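Local coordinates for leucine aminopeptidase A1, chloroplastic (Solanum lycopersicum, PDB 5D8N), which removes N-terminal amino acids, preferably leucine, from peptides as a metal-dependent homohexameric aminopeptidase of the M17 family, and also has chaperone activity, at residues L80-A83 / S84-D88; Y121-L124 / G125-A128. The protein carries 1 engineered substitution. All coordinates share one frame; numbering follows the deposited sequence. Where two conformers were deposited one is given.

Contact 1: residues L80-A83 / S84-D88. With EDO (1,2-ethanediol), chain M.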
# COMPACT_ATOMS: atom_id res chain seq x y z
N LEU A 80 -18.33 -53.42 13.57
CA LEU A 80 -17.93 -52.14 14.13
C LEU A 80 -16.43 -52.06 14.40
O LEU A 80 -15.79 -51.03 14.17
CB LEU A 80 -18.73 -51.89 15.42
CG LEU A 80 -18.52 -50.57 16.15
CD1 LEU A 80 -18.97 -49.43 15.27
CD2 LEU A 80 -19.27 -50.56 17.48
N SER A 81 -15.84 -53.15 14.90
CA SER A 81 -14.39 -53.20 15.10
C SER A 81 -13.63 -53.24 13.77
O SER A 81 -12.56 -52.65 13.62
CB SER A 81 -13.99 -54.40 15.99
OG SER A 81 -14.47 -55.65 15.48
N ALA A 82 -14.20 -53.92 12.79
CA ALA A 82 -13.56 -54.02 11.49
C ALA A 82 -13.57 -52.66 10.78
O ALA A 82 -12.55 -52.17 10.31
CB ALA A 82 -14.27 -55.08 10.66
N ALA A 83 -14.71 -51.98 10.81
CA ALA A 83 -14.81 -50.69 10.19
C ALA A 83 -13.85 -49.74 10.91
O ALA A 83 -13.17 -48.93 10.27
CB ALA A 83 -16.25 -50.18 10.29
N SER A 84 -13.81 -49.81 12.23
CA SER A 84 -12.97 -48.90 13.01
C SER A 84 -11.48 -49.05 12.71
O SER A 84 -10.75 -48.05 12.62
CB SER A 84 -13.19 -49.13 14.51
OG SER A 84 -14.49 -48.71 14.87
N SER A 85 -10.99 -50.28 12.62
CA SER A 85 -9.58 -50.45 12.28
C SER A 85 -9.32 -50.08 10.81
O SER A 85 -8.36 -49.39 10.52
CB SER A 85 -9.06 -51.86 12.56
OG SER A 85 -9.78 -52.81 11.81
N GLU A 86 -10.25 -50.38 9.92
CA GLU A 86 -10.05 -50.06 8.49
C GLU A 86 -9.93 -48.54 8.33
O GLU A 86 -9.19 -48.03 7.47
CB GLU A 86 -11.20 -50.59 7.64
CG GLU A 86 -11.17 -52.09 7.41
CD GLU A 86 -12.50 -52.66 6.95
OE1 GLU A 86 -13.37 -51.91 6.44
OE2 GLU A 86 -12.65 -53.89 7.06
N GLU A 87 -10.74 -47.82 9.11
CA GLU A 87 -10.82 -46.38 8.97
C GLU A 87 -9.87 -45.69 9.95
O GLU A 87 -9.91 -44.48 10.09
CB GLU A 87 -12.26 -45.90 9.12
CG GLU A 87 -13.18 -46.49 8.06
CD GLU A 87 -14.65 -46.20 8.28
OE1 GLU A 87 -14.96 -45.11 8.80
OE2 GLU A 87 -15.49 -47.07 7.89
N ASP A 88 -9.00 -46.47 10.58
CA ASP A 88 -7.97 -45.93 11.48
C ASP A 88 -8.56 -45.09 12.63
O ASP A 88 -8.03 -44.04 12.98
CB ASP A 88 -6.98 -45.10 10.65
CG ASP A 88 -5.67 -44.85 11.37
OD1 ASP A 88 -5.17 -45.77 12.04
OD2 ASP A 88 -5.14 -43.73 11.27
C1 EDO M . -13.30 -41.59 7.25
O1 EDO M . -13.18 -40.84 8.46
C2 EDO M . -12.40 -42.82 7.30
O2 EDO M . -11.07 -42.53 7.78
O HOH W 1 -10.55 -55.10 13.34
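Ser84 and Leu80 meet one turn apart near the C-terminal end of helix 79-86, which a Schellman motif closes. Leu80 O takes two bonds from Ser84, from N and from OG, on opposite faces of its carbonyl plane. Ser84 OG reaches Leu80 O at 2.7 Å because it stands beside its own backbone N, chi1 -69°. The same backbone pattern continues residue by residue: Ser85 N to Ser81 O, Glu86 N to Ala82 O and Glu87 N to Ala83 O.

Glu86 lies back along the helix over Ala82. Glu86 CB is 3.4 Å from Ala82 O, and Glu86 CG comes closer, 3.2 Å from the same oxygen. CD still borders that carbonyl. The carboxylate then reaches the Ala82 methyl, where Glu86 OE2 lies 4.1 Å from Ala82 CB. Its charge is met by the second subunit: OE2 pairs with Arg100 and OE1 with Arg105 of that chain. With an alanine in this place, Arg100 of the second subunit would probably lose this salt-bridge partner, and Arg105 of that chain would keep Glu87 but lose one of its two carboxylates.

Glu87 follows the same course over Ala83, and its OE2 also pairs with Arg105 of the second subunit. Asp88, with positive phi, is the C-prime residue; its N bonds to Ser85 O. A 1,2-ethanediol, probably from the crystallisation liquor, donates from O2 to Glu87 O at 3.2 Å.

Contact 2: residues Y121-L124 / G125-A128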
# COMPACT_ATOMS: atom_id res chain seq x y z
N TYR A 121 -17.50 -32.53 25.97
CA TYR A 121 -18.87 -33.02 25.87
C TYR A 121 -19.74 -32.12 25.00
O TYR A 121 -20.53 -32.64 24.20
CB TYR A 121 -19.49 -33.18 27.25
CG TYR A 121 -18.71 -34.13 28.12
CD1 TYR A 121 -18.44 -35.43 27.68
CD2 TYR A 121 -18.03 -33.66 29.24
CE1 TYR A 121 -17.66 -36.30 28.42
CE2 TYR A 121 -17.24 -34.52 29.99
CZ TYR A 121 -17.06 -35.83 29.57
OH TYR A 121 -16.29 -36.71 30.28
N HIS A 122 -19.43 -30.81 24.98
CA HIS A 122 -19.94 -29.94 23.93
C HIS A 122 -19.59 -30.47 22.54
O HIS A 122 -20.47 -30.54 21.67
CB HIS A 122 -19.37 -28.54 24.03
CG HIS A 122 -19.84 -27.80 25.24
ND1 HIS A 122 -19.18 -26.70 25.74
CD2 HIS A 122 -20.95 -27.95 25.99
CE1 HIS A 122 -19.88 -26.18 26.73
NE2 HIS A 122 -20.94 -26.95 26.92
N SER A 123 -18.33 -30.82 22.32
CA SER A 123 -17.92 -31.35 21.02
C SER A 123 -18.66 -32.63 20.67
O SER A 123 -18.97 -32.88 19.51
CB SER A 123 -16.40 -31.60 20.99
OG SER A 123 -15.75 -30.35 21.03
N LEU A 124 -18.75 -33.53 21.65
CA LEU A 124 -19.45 -34.78 21.46
C LEU A 124 -20.86 -34.48 20.96
O LEU A 124 -21.30 -35.04 19.97
CB LEU A 124 -19.50 -35.61 22.74
CG LEU A 124 -20.36 -36.87 22.69
CD1 LEU A 124 -19.89 -37.81 21.60
CD2 LEU A 124 -20.32 -37.59 24.02
N GLY A 125 -21.56 -33.58 21.64
CA GLY A 125 -22.89 -33.21 21.21
C GLY A 125 -22.91 -32.64 19.79
O GLY A 125 -23.86 -32.92 19.04
N GLN A 126 -21.99 -31.70 19.50
CA GLN A 126 -21.88 -31.13 18.17
C GLN A 126 -21.69 -32.24 17.14
O GLN A 126 -22.27 -32.19 16.06
CB GLN A 126 -20.70 -30.14 18.08
CG GLN A 126 -20.88 -28.86 18.89
CD GLN A 126 -19.60 -28.06 19.12
OE1 GLN A 126 -18.56 -28.25 18.47
NE2 GLN A 126 -19.65 -27.18 20.11
N ALA A 127 -20.84 -33.22 17.44
CA ALA A 127 -20.57 -34.30 16.47
C ALA A 127 -21.84 -35.13 16.27
O ALA A 127 -22.10 -35.61 15.17
CB ALA A 127 -19.42 -35.18 16.93
N ALA A 128 -22.60 -35.34 17.34
CA ALA A 128 -23.85 -36.09 17.23
C ALA A 128 -24.87 -35.33 16.40
O ALA A 128 -25.53 -35.93 15.54
CB ALA A 128 -24.42 -36.38 18.60
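This is a local contact within one helix, where Tyr121 to Leu124 meet Gly125 to Ala128 over a turn of helix 119-134, packed against the sheet of the N-terminal domain. Four backbone bonds join the two halves: Gly125 N to Tyr121 O, Gln126 N to His122 O, Ala127 N to Ser123 O and Ala128 N to Leu124 O. The first two are the straighter, each with an N-H...O angle of 169°.

Gln126 was modelled in two conformers. In the one described here its CG sits beside its backbone N, chi1 -68°, and this turns the chain back over the preceding turn. Gln126 CG then lies 3.3 Å from His122 O. The amide beyond it runs alongside the backbone near His122 and Ser123, but its place is uncertain.

The helix belongs to the macro-type alpha/beta domain of M17 peptidases, and its Leu124 side faces the sheet. The Leu124 side chain, its CG turned away from the backbone N (chi1 173°), packs on Val142 and Leu144 of strand 139-144 and on Val109 of strand 104-112. Ala128 also packs on Val142. Tyr121 touches both Leu144 and helix 152-170, and it shares Ala161 of that helix with His122. The small side chains of the second half stay close to the helix backbone: Ala127 CB is 3.5 Å from Ser123 O, and Ala128 CB is 3.7 Å from Leu124 O.

Overall arrangement
From the N terminus, contact 1 comes first, on helix 79-86, and contact 2 follows on helix 119-134. They are in series and neither nest nor cross. Contact 1 takes in the end of its helix and the turn after it; contact 2 lies wholly inside its helix. Neither closes a long loop. Between them the chain forms strands 96-101 and 104-112, antiparallel neighbours in the six-stranded sheet. Both helices pack side chains on strand 104-112, so this strand links the two sites. Contact 1 also adjoins strand 96-101, at the sheet's edge within this chain, and the second subunit, while contact 2 joins the sheet to helix 152-170. Their centres are about 21 Å apart.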